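L-threonine dehydrogenase (Flavobacterium frigidimaris, PDB 2YY7) binds NAD and probably catalyses the NAD-dependent oxidation of L-threonine at its 3-hydroxyl group. Local coordinates at residues T185-D190 with T250-E255. Sequence-based numbering, arbitrary orientation.
Sequences TDYAVD and TEIANE
I252 reaches across from helix 249-257 to Y187 and A188 of helix 187-197, a small, largely apolar helix-helix contact in an extended short-chain dehydrogenase with a Rossmann-type nucleotide-binding fold. A188 and I252 have the nearest CA atoms, 7.6 Å apart and bridged by the isoleucine side chain, and no hydrogen bond links the two segments.

Both branches of I252 take part. Its CG2 methyl meets the edge of the Y187 ring near the ring plane, 3.9 Å from Y187 CE2 and equally near Y187 OH, so the phenol is met at its rim and neither face is covered by the isoleucine. The longer branch, with CG1 anti to the backbone N (chi1 179°) and CD1 extended beyond it (chi2 166°), carries its terminal methyl to A188, where I252 CD1 comes within 4.3 Å of A188 CB. The tyrosine and isoleucine side chains pass in opposing senses, and all three residues are buried.

Within 185-190, D186 O accepts backbone hydrogen bonds from both V189 N and D190 N, the latter at 3.1 Å. Around the apolar patch, M213 of strand 211-215 touches Y187 and A188, Y201 and C203 of strand 200-203 also pack on the tyrosine, and L300 of helix 300-311 lies on I252. The contact joins helices 187-197 and 249-257; on the side of helix 187-197, the A188 side chain is about 9 Å from bound NAD at their nearest atoms. I252 CD1 also rests 3.9 Å from the carbonyl oxygen A188 O.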
loop_
_atom_site.group_PDB
_atom_site.type_symbol
_atom_site.label_atom_id
_atom_site.label_comp_id
_atom_site.label_asym_id
_atom_site.label_seq_id
_atom_site.Cartn_x
_atom_site.Cartn_y
_atom_site.Cartn_z
ATOM N N THR A 185 3.306 20.255 -6.280
ATOM C CA THR A 185 2.513 21.232 -7.014
ATOM C C THR A 185 2.635 22.646 -6.445
ATOM O O THR A 185 1.969 23.570 -6.913
ATOM C CB THR A 185 1.025 20.820 -7.004
ATOM O OG1 THR A 185 0.603 20.576 -5.656
ATOM C CG2 THR A 185 0.816 19.551 -7.817
ATOM N N ASP A 186 3.492 22.818 -5.444
ATOM C CA ASP A 186 3.665 24.114 -4.797
ATOM C C ASP A 186 4.051 25.272 -5.722
ATOM O O ASP A 186 3.869 26.435 -5.361
ATOM C CB ASP A 186 4.686 23.996 -3.663
ATOM C CG ASP A 186 4.196 23.114 -2.518
ATOM O OD1 ASP A 186 3.123 22.481 -2.648
ATOM O OD2 ASP A 186 4.887 23.056 -1.485
ATOM N N TYR A 187 4.567 24.969 -6.911
ATOM C CA TYR A 187 4.956 26.035 -7.833
ATOM C C TYR A 187 3.750 26.889 -8.228
ATOM O O TYR A 187 3.901 28.072 -8.530
ATOM C CB TYR A 187 5.601 25.468 -9.107
ATOM C CG TYR A 187 4.615 25.202 -10.224
ATOM C CD1 TYR A 187 3.977 23.968 -10.344
ATOM C CD2 TYR A 187 4.279 26.209 -11.135
ATOM C CE1 TYR A 187 3.026 23.741 -11.347
ATOM C CE2 TYR A 187 3.324 25.994 -12.133
ATOM C CZ TYR A 187 2.705 24.759 -12.231
ATOM O OH TYR A 187 1.750 24.549 -13.204
ATOM N N ALA A 188 2.561 26.284 -8.231
ATOM C CA ALA A 188 1.336 26.988 -8.610
ATOM C C ALA A 188 0.929 28.047 -7.586
ATOM O O ALA A 188 0.027 28.849 -7.832
ATOM C CB ALA A 188 0.198 25.991 -8.822
ATOM N N VAL A 189 1.580 28.022 -6.427
ATOM C CA VAL A 189 1.330 29.001 -5.381
ATOM C C VAL A 189 2.482 30.005 -5.440
ATOM O O VAL A 189 2.267 31.213 -5.529
ATOM C CB VAL A 189 1.289 28.341 -3.983
ATOM C CG1 VAL A 189 1.175 29.411 -2.893
ATOM C CG2 VAL A 189 0.106 27.385 -3.906
ATOM N N ASP A 190 3.705 29.487 -5.418
ATOM C CA ASP A 190 4.902 30.323 -5.466
ATOM C C ASP A 190 4.889 31.312 -6.634
ATOM O O ASP A 190 5.253 32.479 -6.479
ATOM C CB ASP A 190 6.145 29.439 -5.566
ATOM C CG ASP A 190 6.418 28.664 -4.292
ATOM O OD1 ASP A 190 7.302 27.782 -4.319
ATOM O OD2 ASP A 190 5.756 28.938 -3.269
ATOM N N THR A 250 3.161 26.812 -18.251
ATOM C CA THR A 250 3.025 27.783 -19.334
ATOM C C THR A 250 1.640 28.418 -19.291
ATOM O O THR A 250 1.501 29.638 -19.421
ATOM C CB THR A 250 3.219 27.131 -20.728
ATOM O OG1 THR A 250 4.535 26.578 -20.825
ATOM C CG2 THR A 250 3.039 28.167 -21.835
ATOM N N GLU A 251 0.614 27.596 -19.091
ATOM C CA GLU A 251 -0.750 28.112 -19.053
ATOM C C GLU A 251 -1.035 29.011 -17.848
ATOM O O GLU A 251 -1.646 30.067 -18.008
ATOM C CB GLU A 251 -1.762 26.959 -19.097
ATOM C CG GLU A 251 -1.641 26.094 -20.353
ATOM C CD GLU A 251 -2.541 24.866 -20.328
ATOM O OE1 GLU A 251 -2.501 24.110 -19.334
ATOM O OE2 GLU A 251 -3.281 24.648 -21.310
ATOM N N ILE A 252 -0.608 28.616 -16.647
ATOM C CA ILE A 252 -0.883 29.463 -15.490
ATOM C C ILE A 252 -0.063 30.750 -15.548
ATOM O O ILE A 252 -0.521 31.802 -15.107
ATOM C CB ILE A 252 -0.634 28.733 -14.135
ATOM C CG1 ILE A 252 -0.933 29.698 -12.982
ATOM C CG2 ILE A 252 0.798 28.227 -14.045
ATOM C CD1 ILE A 252 -1.049 29.036 -11.623
ATOM N N ALA A 253 1.140 30.669 -16.110
ATOM C CA ALA A 253 1.993 31.845 -16.242
ATOM C C ALA A 253 1.345 32.808 -17.242
ATOM O O ALA A 253 1.392 34.022 -17.063
ATOM C CB ALA A 253 3.391 31.436 -16.721
ATOM N N ASN A 254 0.734 32.255 -18.289
ATOM C CA ASN A 254 0.072 33.072 -19.303
ATOM C C ASN A 254 -1.175 33.748 -18.743
ATOM O O ASN A 254 -1.502 34.874 -19.119
ATOM C CB ASN A 254 -0.313 32.227 -20.525
ATOM C CG ASN A 254 0.878 31.909 -21.418
ATOM O OD1 ASN A 254 1.908 32.582 -21.364
ATOM N ND2 ASN A 254 0.731 30.890 -22.263
ATOM N N GLU A 255 -1.878 33.065 -17.847
ATOM C CA GLU A 255 -3.073 33.651 -17.257
ATOM C C GLU A 255 -2.652 34.820 -16.363
ATOM O O GLU A 255 -3.314 35.859 -16.326
ATOM C CB GLU A 255 -3.836 32.611 -16.432
ATOM C CG GLU A 255 -5.212 33.086 -15.989
ATOM C CD GLU A 255 -6.148 33.332 -17.158
ATOM O OE1 GLU A 255 -7.124 34.089 -16.989
ATOM O OE2 GLU A 255 -5.912 32.764 -18.245
#